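Local coordinates for protein GDP-L-fucose synthase (Campylobacter jejuni subsp. jejuni serotype O:2, PDB 7M13) that probably makes GDP-D-glycero-L-gluco-heptose for the capsular polysaccharide as an NADPH-dependent reductase related to GDP-L-fucose synthases, at residues N169-K174 against I333-G338; S182-A187 against V240-I245; K295-F300 against M341-Y346. One frame throughout, in Å; residues are numbered along the deposited sequence.

Coming from the N terminus, the chain first builds most of the nucleotide-binding Rossmann sheet, and contact 1 opens at residues 169-174, at the end of strand 162-171. Helix 184-199 then starts contact 2, which closes at 240-245 on strand 241-246, the neighbour of strand 162-171 in the sheet; this loop lies wholly within the larger one of contact 1. Next, 295-300 at the end of helix 287-298 opens contact 3. Contact 1 closes at 333-338 before contact 3 does at 341-346, so these two loops cross, both ending on helix 335-347. Together the contacts tie the cofactor-binding sheet to helices 184-199, 287-298 and 335-347.

Contact 1: N169-K174 against I333-G338; sequences NLYGTK and IELKDG. With NAP (NADP nicotinamide-adenine-dinucleotide phosphate), chain E.
Tyr171 reaches from the Rossmann sheet to the first turn of helix 335-347 and brings the hydroxyl end of its ring up to Gly338 and Leu335. It sits at the end of strand 162-171, one of the parallel strands of this NAD(P)-binding fold, and its ring is the main piece of surface that the strand offers to the helix. CG stands between the backbone N and the carbonyl carbon (chi1 76°), which turns the ring toward 333-338. At the ring edge, close to its plane, CE2 meets the carbonyl carbon Gly338 C at 3.6 Å. The hydroxyl goes further, to 3.4 Å from Gly338 CA, a close approach to bare backbone. Leu335 brings CD1 obliquely to the same end of the ring, 3.7 Å from Tyr171 CZ, although its CB is not directed at the strand. The turn itself is pinned by Gly338 N bonding back to Glu334 O, the N-cap residue. Elsewhere, Leu185 and Pro186 of helix 184-199 also touch the tyrosine, and His246 meets it edge-to-face. One residue earlier, the strand serves the cofactor: Leu170 N gives a nearly straight hydrogen bond (173°) to the carboxamide oxygen O7N of NADP, 2.9 Å away. A water in the plane of the ring bridges the phenol oxygen to the loop before the helix: it lies 2.7 Å from Tyr171 OH and donates to Ile333 O at 2.8 Å.

Contact 2: S182-A187 against V240-I245; sequences SRVLPA and VRREFI. With NAP (NADP nicotinamide-adenine-dinucleotide phosphate), chain E.
Val184, at the start of helix 184-199, presses both its methyl groups against the outer half of Arg242, whose side chain can be followed from strand 241-246 outward. CB sits off the Phe244 ring on the face opposite Leu185 CD2, displaced to the CZ side and 3.7 Å from Phe244 CZ. CG then carries the chain on, anti to the carbonyl carbon (chi1 -82°) and extended as far as NE, which brings the polar end alongside the helix. CD meets Val184 CG1 at 3.9 Å, and NE lies nearer still, 3.5 Å from Val184 CG2. At the tip the guanidinium lies between two valines: Val184 covers one face and Val240 CG1 the other, each displaced toward the rim, which should limit the tilting of the flat group. A second pairing sits deeper. Leu185 CB touches Phe244 CE1 at 3.7 Å, while CD2 stands over the ring face in a CH-pi contact, 4.0 Å from the Phe244 centroid and 18° from its normal. Leu335 and Met342 of helix 335-347 pack on the same leucine. Arg183, the N-cap residue of the helix, turns the other way to the cofactor and spans its pyrophosphate: NH1 bonds NADP O1A at 2.8 Å, and NH2 bonds NADP O1N at 3.2 Å. The contact thus places a cofactor-binding residue, Arg183, and a predicted substrate-binding one, Arg242, on adjoining elements, as at the cleft between cofactor and sugar nucleotide in extended short-chain dehydrogenases/reductases.

Contact 3: K295-F300 against M341-Y346; sequences KNIVGF and MMYEWY
Val298 and Tyr343 meet nearly at right angles, the valine on the last turn of helix 287-298 and the tyrosine in the second half of helix 335-347. The CB of Tyr343 is directed toward 295-300, and CG anti to the backbone N (chi1 -167°) carries the ring on so that one face meets the valine. Over that face stands Val298 CG2, 4.1 Å from the Tyr343 centroid and only 15° from the ring normal, which makes a CH-pi contact. The other methyl, CG1, lies by the hydroxyl, 3.9 Å from Tyr343 OH. Val298 gives the ring backbone as well: its CA is 3.8 Å from Tyr343 CE2. Ile297 takes a different attitude. It slides past the tyrosine in the opposite direction and touches with CG2, 4.1 Å from Tyr343 CD2, while its carbonyl oxygen comes up obliquely to the same carbon at 4.0 Å. Just beyond, helix 287-298 ends: Gly299 adopts positive phi, and Lys295 O accepts from both Gly299 N and Phe300 N, so the chain turns away right after the valine that meets the ring. From helix 184-199, Leu189 touches both Val298 and Tyr343, and the His193 ring meets the tyrosine ring with the planes steeply inclined. Between the two segments the chemistry is thus apolar, methyl groups against an aromatic ring, and dispersion should supply most of the attraction. The polar tip finds its partners on the third helix instead: Tyr343 OH is hydrogen-bonded to His193 ND1 and to Lys196 NZ, which also bonds Val298 O. These bonds probably limit the movement of the buried phenol, with the ring face still against Val298 CG2.

Contact 1: N169-K174 against I333-G338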
loop_
_atom_site.group_PDB
_atom_site.type_symbol
_atom_site.label_atom_id
_atom_site.label_comp_id
_atom_site.label_asym_id
_atom_site.label_seq_id
_atom_site.Cartn_x
_atom_site.Cartn_y
_atom_site.Cartn_z
ATOM N N ASN B 169 13.677 -5.273 15.661
ATOM C CA ASN B 169 15.082 -5.666 15.363
ATOM C C ASN B 169 15.243 -7.136 15.687
ATOM O O ASN B 169 15.017 -7.524 16.825
ATOM C CB ASN B 169 16.147 -4.885 16.151
ATOM C CG ASN B 169 16.168 -3.411 15.837
ATOM O OD1 ASN B 169 16.651 -3.007 14.783
ATOM N ND2 ASN B 169 15.581 -2.631 16.738
ATOM N N LEU B 170 15.638 -7.924 14.696
ATOM C CA LEU B 170 15.870 -9.365 14.847
ATOM C C LEU B 170 17.361 -9.595 15.059
ATOM O O LEU B 170 18.187 -8.861 14.491
ATOM C CB LEU B 170 15.360 -10.050 13.581
ATOM C CG LEU B 170 15.349 -11.566 13.604
ATOM C CD1 LEU B 170 14.400 -12.117 14.645
ATOM C CD2 LEU B 170 14.973 -12.064 12.208
ATOM N N TYR B 171 17.658 -10.581 15.873
ATOM C CA TYR B 171 19.017 -11.158 15.952
ATOM C C TYR B 171 18.796 -12.636 16.191
ATOM O O TYR B 171 17.670 -13.083 16.293
ATOM C CB TYR B 171 19.856 -10.445 17.022
ATOM C CG TYR B 171 19.537 -10.807 18.448
ATOM C CD1 TYR B 171 18.359 -10.405 19.068
ATOM C CD2 TYR B 171 20.407 -11.584 19.207
ATOM C CE1 TYR B 171 18.042 -10.763 20.369
ATOM C CE2 TYR B 171 20.123 -11.912 20.522
ATOM C CZ TYR B 171 18.939 -11.518 21.116
ATOM O OH TYR B 171 18.655 -11.867 22.398
ATOM N N GLY B 172 19.838 -13.438 16.251
ATOM C CA GLY B 172 19.579 -14.839 16.610
ATOM C C GLY B 172 20.863 -15.605 16.670
ATOM O O GLY B 172 21.913 -14.983 16.507
ATOM N N THR B 173 20.770 -16.906 16.881
ATOM C CA THR B 173 21.967 -17.755 17.045
ATOM C C THR B 173 22.701 -17.752 15.700
ATOM O O THR B 173 23.858 -17.276 15.653
ATOM C CB THR B 173 21.531 -19.117 17.579
ATOM O OG1 THR B 173 20.960 -18.855 18.864
ATOM C CG2 THR B 173 22.670 -20.107 17.673
ATOM N N LYS B 174 22.014 -18.175 14.631
ATOM C CA LYS B 174 22.575 -18.206 13.257
ATOM C C LYS B 174 22.190 -16.929 12.507
ATOM O O LYS B 174 21.375 -17.015 11.566
ATOM C CB LYS B 174 22.090 -19.450 12.520
ATOM C CG LYS B 174 22.357 -20.762 13.248
ATOM C CD LYS B 174 22.265 -21.960 12.326
ATOM C CE LYS B 174 22.845 -23.227 12.923
ATOM N NZ LYS B 174 22.238 -23.533 14.238
ATOM N N ILE B 333 13.740 -15.410 25.954
ATOM C CA ILE B 333 15.202 -15.166 25.825
ATOM C C ILE B 333 15.466 -13.719 26.216
ATOM O O ILE B 333 15.118 -12.807 25.462
ATOM C CB ILE B 333 15.726 -15.509 24.418
ATOM C CG1 ILE B 333 15.467 -16.971 24.066
ATOM C CG2 ILE B 333 17.197 -15.170 24.309
ATOM C CD1 ILE B 333 15.847 -17.327 22.664
ATOM N N GLU B 334 16.104 -13.513 27.372
ATOM C CA GLU B 334 16.600 -12.179 27.764
ATOM C C GLU B 334 17.833 -11.856 26.924
ATOM O O GLU B 334 18.519 -12.771 26.467
ATOM C CB GLU B 334 16.898 -12.128 29.264
ATOM C CG GLU B 334 15.681 -12.370 30.156
ATOM C CD GLU B 334 14.392 -11.619 29.820
ATOM O OE1 GLU B 334 14.450 -10.432 29.424
ATOM O OE2 GLU B 334 13.318 -12.222 29.997
ATOM N N LEU B 335 18.051 -10.584 26.674
ATOM C CA LEU B 335 19.043 -10.095 25.696
ATOM C C LEU B 335 20.448 -10.657 25.989
ATOM O O LEU B 335 21.091 -11.165 25.047
ATOM C CB LEU B 335 19.002 -8.578 25.652
ATOM C CG LEU B 335 19.879 -7.941 24.575
ATOM C CD1 LEU B 335 19.527 -8.450 23.184
ATOM C CD2 LEU B 335 19.758 -6.436 24.616
ATOM N N LYS B 336 20.932 -10.578 27.231
ATOM C CA LYS B 336 22.305 -11.064 27.562
ATOM C C LYS B 336 22.438 -12.544 27.171
ATOM O O LYS B 336 23.459 -12.912 26.535
ATOM C CB LYS B 336 22.599 -10.845 29.049
ATOM C CG LYS B 336 22.943 -9.409 29.412
ATOM C CD LYS B 336 23.170 -9.166 30.905
ATOM C CE LYS B 336 22.064 -8.356 31.556
ATOM N NZ LYS B 336 20.848 -9.174 31.777
ATOM N N ASP B 337 21.448 -13.368 27.536
ATOM C CA ASP B 337 21.449 -14.820 27.248
ATOM C C ASP B 337 21.457 -15.006 25.731
ATOM O O ASP B 337 22.221 -15.823 25.252
ATOM C CB ASP B 337 20.277 -15.532 27.918
ATOM C CG ASP B 337 20.398 -15.589 29.433
ATOM O OD1 ASP B 337 21.545 -15.688 29.929
ATOM O OD2 ASP B 337 19.353 -15.525 30.105
ATOM N N GLY B 338 20.668 -14.225 24.994
ATOM C CA GLY B 338 20.555 -14.393 23.534
ATOM C C GLY B 338 21.856 -14.028 22.848
ATOM O O GLY B 338 22.240 -14.708 21.890
HETATM P PA NAP E . 16.598 -11.866 5.726
HETATM O O1A NAP E . 16.946 -10.549 5.099
HETATM O O2A NAP E . 17.617 -12.479 6.655
HETATM O O5B NAP E . 16.280 -12.963 4.649
HETATM C C5B NAP E . 15.384 -12.691 3.572
HETATM C C4B NAP E . 15.375 -13.908 2.702
HETATM O O4B NAP E . 14.396 -13.677 1.661
HETATM C C3B NAP E . 16.714 -14.207 1.996
HETATM O O3B NAP E . 17.104 -15.549 2.264
HETATM C C2B NAP E . 16.415 -13.924 0.529
HETATM O O2B NAP E . 17.078 -14.810 -0.375
HETATM C C1B NAP E . 14.916 -14.194 0.454
HETATM N N9A NAP E . 14.309 -13.508 -0.666
HETATM C C8A NAP E . 14.266 -12.169 -0.909
HETATM N N7A NAP E . 13.747 -11.855 -2.071
HETATM C C5A NAP E . 13.437 -13.073 -2.639
HETATM C C6A NAP E . 12.873 -13.413 -3.881
HETATM N N6A NAP E . 12.547 -12.524 -4.826
HETATM N N1A NAP E . 12.710 -14.731 -4.135
HETATM C C2A NAP E . 13.067 -15.624 -3.202
HETATM N N3A NAP E . 13.615 -15.415 -2.003
HETATM C C4A NAP E . 13.782 -14.103 -1.788
HETATM O O3 NAP E . 15.213 -11.704 6.507
HETATM P PN NAP E . 14.969 -11.602 8.068
HETATM O O1N NAP E . 15.896 -10.588 8.617
HETATM O O2N NAP E . 14.987 -12.982 8.593
HETATM O O5D NAP E . 13.468 -11.022 8.091
HETATM C C5D NAP E . 12.360 -11.891 8.150
HETATM C C4D NAP E . 11.118 -11.048 8.203
HETATM O O4D NAP E . 11.115 -10.255 9.422
HETATM C C3D NAP E . 10.958 -10.058 7.041
HETATM O O3D NAP E . 9.577 -9.909 6.686
HETATM C C2D NAP E . 11.519 -8.800 7.643
HETATM O O2D NAP E . 11.109 -7.613 6.972
HETATM C C1D NAP E . 10.996 -8.880 9.063
HETATM N N1N NAP E . 11.787 -8.019 9.970
HETATM C C2N NAP E . 13.120 -8.232 10.184
HETATM C C3N NAP E . 13.841 -7.378 10.948
HETATM C C7N NAP E . 15.296 -7.552 11.203
HETATM O O7N NAP E . 15.848 -6.827 12.055
HETATM N N7N NAP E . 15.941 -8.487 10.511
HETATM C C4N NAP E . 13.189 -6.262 11.603
HETATM C C5N NAP E . 11.769 -6.121 11.369
HETATM C C6N NAP E . 11.158 -6.915 10.543
HETATM P P2B NAP E . 18.634 -14.578 -0.750
HETATM O O1X NAP E . 19.370 -15.073 0.463
HETATM O O2X NAP E . 18.854 -13.170 -1.089
HETATM O O3X NAP E . 18.839 -15.471 -1.989
HETATM O O HOH W 1 16.276 -11.243 23.458
#

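Contact 2: S182-A187 against V240-I245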
loop_
_atom_site.group_PDB
_atom_site.type_symbol
_atom_site.label_atom_id
_atom_site.label_comp_id
_atom_site.label_asym_id
_atom_site.label_seq_id
_atom_site.Cartn_x
_atom_site.Cartn_y
_atom_site.Cartn_z
ATOM N N SER B 182 22.987 -2.778 8.618
ATOM C CA SER B 182 22.066 -2.253 9.661
ATOM C C SER B 182 21.483 -3.429 10.455
ATOM O O SER B 182 20.371 -3.296 11.006
ATOM C CB SER B 182 20.972 -1.408 9.048
ATOM O OG SER B 182 21.522 -0.310 8.326
ATOM N N ARG B 183 22.206 -4.548 10.537
ATOM C CA ARG B 183 21.834 -5.641 11.467
ATOM C C ARG B 183 22.543 -5.365 12.785
ATOM O O ARG B 183 23.686 -5.870 12.962
ATOM C CB ARG B 183 22.170 -6.988 10.848
ATOM C CG ARG B 183 21.320 -7.250 9.619
ATOM C CD ARG B 183 21.483 -8.643 9.115
ATOM N NE ARG B 183 20.788 -8.747 7.843
ATOM C CZ ARG B 183 19.619 -9.352 7.649
ATOM N NH1 ARG B 183 19.118 -9.376 6.422
ATOM N NH2 ARG B 183 18.986 -9.962 8.646
ATOM N N VAL B 184 21.900 -4.561 13.638
ATOM C CA VAL B 184 22.597 -3.772 14.696
ATOM C C VAL B 184 23.306 -4.763 15.625
ATOM O O VAL B 184 24.515 -4.585 15.868
ATOM C CB VAL B 184 21.638 -2.846 15.473
ATOM C CG1 VAL B 184 22.282 -2.273 16.728
ATOM C CG2 VAL B 184 21.109 -1.725 14.594
ATOM N N LEU B 185 22.588 -5.750 16.171
ATOM C CA LEU B 185 23.169 -6.584 17.255
ATOM C C LEU B 185 24.200 -7.536 16.659
ATOM O O LEU B 185 25.321 -7.596 17.152
ATOM C CB LEU B 185 22.062 -7.285 18.046
ATOM C CG LEU B 185 22.452 -7.854 19.408
ATOM C CD1 LEU B 185 23.519 -7.014 20.098
ATOM C CD2 LEU B 185 21.247 -8.007 20.315
ATOM N N PRO B 186 23.932 -8.280 15.562
ATOM C CA PRO B 186 24.964 -9.140 14.982
ATOM C C PRO B 186 26.250 -8.386 14.630
ATOM O O PRO B 186 27.308 -8.936 14.893
ATOM C CB PRO B 186 24.289 -9.736 13.733
ATOM C CG PRO B 186 22.819 -9.764 14.134
ATOM C CD PRO B 186 22.627 -8.467 14.896
ATOM N N ALA B 187 26.137 -7.167 14.099
ATOM C CA ALA B 187 27.294 -6.331 13.688
ATOM C C ALA B 187 28.044 -5.846 14.927
ATOM O O ALA B 187 29.287 -5.856 14.901
ATOM C CB ALA B 187 26.858 -5.149 12.865
ATOM N N VAL B 240 20.597 6.405 22.341
ATOM C CA VAL B 240 19.657 5.800 21.347
ATOM C C VAL B 240 19.173 4.443 21.883
ATOM O O VAL B 240 20.009 3.601 22.217
ATOM C CB VAL B 240 20.307 5.627 19.961
ATOM C CG1 VAL B 240 19.591 4.579 19.128
ATOM C CG2 VAL B 240 20.396 6.937 19.189
ATOM N N ARG B 241 17.856 4.225 21.952
ATOM C CA ARG B 241 17.308 2.959 22.499
ATOM C C ARG B 241 16.829 2.069 21.352
ATOM O O ARG B 241 16.319 2.587 20.358
ATOM C CB ARG B 241 16.185 3.220 23.502
ATOM C CG ARG B 241 16.605 4.153 24.632
ATOM C CD ARG B 241 15.565 4.302 25.719
ATOM N NE ARG B 241 15.447 3.099 26.503
ATOM C CZ ARG B 241 16.276 2.699 27.454
ATOM N NH1 ARG B 241 17.332 3.435 27.785
ATOM N NH2 ARG B 241 16.044 1.561 28.080
ATOM N N ARG B 242 16.981 0.766 21.526
ATOM C CA ARG B 242 16.485 -0.241 20.560
ATOM C C ARG B 242 15.956 -1.437 21.337
ATOM O O ARG B 242 16.466 -1.695 22.452
ATOM C CB ARG B 242 17.631 -0.703 19.659
ATOM C CG ARG B 242 17.917 0.224 18.493
ATOM C CD ARG B 242 19.061 -0.353 17.700
ATOM N NE ARG B 242 19.604 0.610 16.761
ATOM C CZ ARG B 242 20.616 1.431 17.012
ATOM N NH1 ARG B 242 21.037 2.256 16.066
ATOM N NH2 ARG B 242 21.209 1.415 18.196
ATOM N N GLU B 243 14.950 -2.107 20.763
ATOM C CA GLU B 243 14.325 -3.355 21.218
ATOM C C GLU B 243 14.914 -4.445 20.318
ATOM O O GLU B 243 15.228 -4.126 19.150
ATOM C CB GLU B 243 12.815 -3.279 20.958
ATOM C CG GLU B 243 12.054 -4.430 21.531
ATOM C CD GLU B 243 10.613 -4.460 21.123
ATOM O OE1 GLU B 243 10.157 -3.631 20.196
ATOM O OE2 GLU B 243 9.919 -5.286 21.723
ATOM N N PHE B 244 15.092 -5.653 20.833
ATOM C CA PHE B 244 15.586 -6.793 20.024
ATOM C C PHE B 244 14.720 -8.001 20.321
ATOM O O PHE B 244 14.160 -8.150 21.435
ATOM C CB PHE B 244 17.056 -7.111 20.320
ATOM C CG PHE B 244 17.989 -5.964 20.076
ATOM C CD1 PHE B 244 18.555 -5.769 18.830
ATOM C CD2 PHE B 244 18.299 -5.074 21.097
ATOM C CE1 PHE B 244 19.400 -4.699 18.583
ATOM C CE2 PHE B 244 19.152 -4.010 20.845
ATOM C CZ PHE B 244 19.692 -3.820 19.597
ATOM N N ILE B 245 14.598 -8.881 19.329
ATOM C CA ILE B 245 13.956 -10.194 19.535
ATOM C C ILE B 245 14.891 -11.228 18.920
ATOM O O ILE B 245 15.349 -11.038 17.786
ATOM C CB ILE B 245 12.506 -10.260 18.999
ATOM C CG1 ILE B 245 11.844 -11.583 19.396
ATOM C CG2 ILE B 245 12.443 -9.991 17.494
ATOM C CD1 ILE B 245 10.374 -11.718 19.018
HETATM P PA NAP E . 16.598 -11.866 5.726
HETATM O O1A NAP E . 16.946 -10.549 5.099
HETATM O O2A NAP E . 17.617 -12.479 6.655
HETATM O O5B NAP E . 16.280 -12.963 4.649
HETATM C C5B NAP E . 15.384 -12.691 3.572
HETATM C C4B NAP E . 15.375 -13.908 2.702
HETATM O O4B NAP E . 14.396 -13.677 1.661
HETATM C C3B NAP E . 16.714 -14.207 1.996
HETATM O O3B NAP E . 17.104 -15.549 2.264
HETATM C C2B NAP E . 16.415 -13.924 0.529
HETATM O O2B NAP E . 17.078 -14.810 -0.375
HETATM C C1B NAP E . 14.916 -14.194 0.454
HETATM N N9A NAP E . 14.309 -13.508 -0.666
HETATM C C8A NAP E . 14.266 -12.169 -0.909
HETATM N N7A NAP E . 13.747 -11.855 -2.071
HETATM C C5A NAP E . 13.437 -13.073 -2.639
HETATM C C6A NAP E . 12.873 -13.413 -3.881
HETATM N N6A NAP E . 12.547 -12.524 -4.826
HETATM N N1A NAP E . 12.710 -14.731 -4.135
HETATM C C2A NAP E . 13.067 -15.624 -3.202
HETATM N N3A NAP E . 13.615 -15.415 -2.003
HETATM C C4A NAP E . 13.782 -14.103 -1.788
HETATM O O3 NAP E . 15.213 -11.704 6.507
HETATM P PN NAP E . 14.969 -11.602 8.068
HETATM O O1N NAP E . 15.896 -10.588 8.617
HETATM O O2N NAP E . 14.987 -12.982 8.593
HETATM O O5D NAP E . 13.468 -11.022 8.091
HETATM C C5D NAP E . 12.360 -11.891 8.150
HETATM C C4D NAP E . 11.118 -11.048 8.203
HETATM O O4D NAP E . 11.115 -10.255 9.422
HETATM C C3D NAP E . 10.958 -10.058 7.041
HETATM O O3D NAP E . 9.577 -9.909 6.686
HETATM C C2D NAP E . 11.519 -8.800 7.643
HETATM O O2D NAP E . 11.109 -7.613 6.972
HETATM C C1D NAP E . 10.996 -8.880 9.063
HETATM N N1N NAP E . 11.787 -8.019 9.970
HETATM C C2N NAP E . 13.120 -8.232 10.184
HETATM C C3N NAP E . 13.841 -7.378 10.948
HETATM C C7N NAP E . 15.296 -7.552 11.203
HETATM O O7N NAP E . 15.848 -6.827 12.055
HETATM N N7N NAP E . 15.941 -8.487 10.511
HETATM C C4N NAP E . 13.189 -6.262 11.603
HETATM C C5N NAP E . 11.769 -6.121 11.369
HETATM C C6N NAP E . 11.158 -6.915 10.543
HETATM P P2B NAP E . 18.634 -14.578 -0.750
HETATM O O1X NAP E . 19.370 -15.073 0.463
HETATM O O2X NAP E . 18.854 -13.170 -1.089
HETATM O O3X NAP E . 18.839 -15.471 -1.989
#

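Contact 3: K295-F300 against M341-Y346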
loop_
_atom_site.group_PDB
_atom_site.type_symbol
_atom_site.label_atom_id
_atom_site.label_comp_id
_atom_site.label_asym_id
_atom_site.label_seq_id
_atom_site.Cartn_x
_atom_site.Cartn_y
_atom_site.Cartn_z
ATOM N N LYS B 295 30.482 -6.221 25.014
ATOM C CA LYS B 295 31.900 -6.094 25.468
ATOM C C LYS B 295 32.210 -7.182 26.500
ATOM O O LYS B 295 33.263 -7.865 26.375
ATOM C CB LYS B 295 32.162 -4.703 26.052
ATOM C CG LYS B 295 33.602 -4.488 26.508
ATOM C CD LYS B 295 33.854 -3.225 27.307
ATOM C CE LYS B 295 35.197 -3.263 28.012
ATOM N NZ LYS B 295 35.497 -1.982 28.700
ATOM N N ASN B 296 31.315 -7.367 27.469
ATOM C CA ASN B 296 31.519 -8.293 28.611
ATOM C C ASN B 296 31.428 -9.737 28.114
ATOM O O ASN B 296 32.206 -10.583 28.604
ATOM C CB ASN B 296 30.578 -7.928 29.760
ATOM C CG ASN B 296 30.912 -6.559 30.326
ATOM O OD1 ASN B 296 30.055 -5.881 30.892
ATOM N ND2 ASN B 296 32.156 -6.129 30.157
ATOM N N ILE B 297 30.536 -10.020 27.156
ATOM C CA ILE B 297 30.356 -11.392 26.602
ATOM C C ILE B 297 31.561 -11.746 25.723
ATOM O O ILE B 297 32.037 -12.893 25.808
ATOM C CB ILE B 297 29.013 -11.516 25.853
ATOM C CG1 ILE B 297 27.858 -11.369 26.844
ATOM C CG2 ILE B 297 28.937 -12.825 25.074
ATOM C CD1 ILE B 297 26.486 -11.235 26.211
ATOM N N VAL B 298 32.048 -10.786 24.938
ATOM C CA VAL B 298 33.205 -10.992 24.018
ATOM C C VAL B 298 34.493 -11.072 24.845
ATOM O O VAL B 298 35.419 -11.791 24.432
ATOM C CB VAL B 298 33.256 -9.889 22.951
ATOM C CG1 VAL B 298 34.599 -9.846 22.230
ATOM C CG2 VAL B 298 32.112 -10.055 21.957
ATOM N N GLY B 299 34.541 -10.371 25.974
ATOM C CA GLY B 299 35.742 -10.296 26.828
ATOM C C GLY B 299 36.769 -9.330 26.262
ATOM O O GLY B 299 37.953 -9.541 26.493
ATOM N N PHE B 300 36.342 -8.283 25.555
ATOM C CA PHE B 300 37.236 -7.202 25.073
ATOM C C PHE B 300 37.687 -6.360 26.271
ATOM O O PHE B 300 36.829 -6.001 27.110
ATOM C CB PHE B 300 36.533 -6.354 24.015
ATOM C CG PHE B 300 37.312 -5.169 23.517
ATOM C CD1 PHE B 300 38.543 -5.327 22.902
ATOM C CD2 PHE B 300 36.805 -3.888 23.649
ATOM C CE1 PHE B 300 39.234 -4.229 22.416
ATOM C CE2 PHE B 300 37.495 -2.791 23.157
ATOM C CZ PHE B 300 38.719 -2.963 22.552
ATOM N N MET B 341 24.250 -16.892 23.237
ATOM C CA MET B 341 23.910 -17.983 22.289
ATOM C C MET B 341 24.492 -17.621 20.916
ATOM O O MET B 341 25.061 -18.512 20.254
ATOM C CB MET B 341 22.396 -18.195 22.158
ATOM C CG MET B 341 21.684 -18.533 23.456
ATOM S SD MET B 341 19.865 -18.392 23.264
ATOM C CE MET B 341 19.583 -19.842 22.251
ATOM N N MET B 342 24.313 -16.364 20.479
ATOM C CA MET B 342 24.728 -15.883 19.141
ATOM C C MET B 342 26.266 -15.908 19.046
ATOM O O MET B 342 26.794 -16.352 17.998
ATOM C CB MET B 342 24.184 -14.472 18.881
ATOM C CG MET B 342 24.484 -13.968 17.482
ATOM S SD MET B 342 23.654 -12.400 17.040
ATOM C CE MET B 342 24.170 -11.331 18.383
ATOM N N TYR B 343 26.973 -15.492 20.102
ATOM C CA TYR B 343 28.465 -15.443 20.102
ATOM C C TYR B 343 29.031 -16.868 20.040
ATOM O O TYR B 343 29.978 -17.105 19.275
ATOM C CB TYR B 343 29.029 -14.687 21.310
ATOM C CG TYR B 343 30.502 -14.355 21.183
ATOM C CD1 TYR B 343 31.026 -13.849 20.002
ATOM C CD2 TYR B 343 31.377 -14.551 22.245
ATOM C CE1 TYR B 343 32.375 -13.553 19.871
ATOM C CE2 TYR B 343 32.731 -14.264 22.128
ATOM C CZ TYR B 343 33.229 -13.758 20.942
ATOM O OH TYR B 343 34.552 -13.459 20.811
ATOM N N GLU B 344 28.463 -17.802 20.802
ATOM C CA GLU B 344 28.906 -19.220 20.782
ATOM C C GLU B 344 28.833 -19.730 19.339
ATOM O O GLU B 344 29.829 -20.314 18.873
ATOM C CB GLU B 344 28.081 -20.064 21.753
ATOM C CG GLU B 344 28.327 -19.704 23.210
ATOM C CD GLU B 344 29.768 -19.873 23.675
ATOM O OE1 GLU B 344 30.498 -18.859 23.732
ATOM O OE2 GLU B 344 30.155 -21.022 23.980
ATOM N N TRP B 345 27.722 -19.497 18.631
ATOM C CA TRP B 345 27.586 -19.950 17.223
ATOM C C TRP B 345 28.607 -19.205 16.362
ATOM O O TRP B 345 29.199 -19.842 15.464
ATOM C CB TRP B 345 26.168 -19.786 16.655
ATOM C CG TRP B 345 26.060 -20.426 15.303
ATOM C CD1 TRP B 345 26.075 -21.767 15.042
ATOM C CD2 TRP B 345 26.008 -19.768 14.021
ATOM N NE1 TRP B 345 26.002 -21.991 13.694
ATOM C CE2 TRP B 345 25.955 -20.785 13.041
ATOM C CE3 TRP B 345 25.975 -18.433 13.605
ATOM C CZ2 TRP B 345 25.875 -20.502 11.679
ATOM C CZ3 TRP B 345 25.896 -18.153 12.255
ATOM C CH2 TRP B 345 25.848 -19.176 11.307
ATOM N N TYR B 346 28.792 -17.903 16.594
ATOM C CA TYR B 346 29.660 -17.054 15.742
ATOM C C TYR B 346 31.066 -17.663 15.697
ATOM O O TYR B 346 31.644 -17.725 14.597
ATOM C CB TYR B 346 29.765 -15.608 16.227
ATOM C CG TYR B 346 30.626 -14.773 15.312
ATOM C CD1 TYR B 346 30.086 -14.185 14.181
ATOM C CD2 TYR B 346 31.993 -14.636 15.515
ATOM C CE1 TYR B 346 30.858 -13.434 13.309
ATOM C CE2 TYR B 346 32.783 -13.894 14.651
ATOM C CZ TYR B 346 32.213 -13.286 13.546
ATOM O OH TYR B 346 32.957 -12.547 12.674
#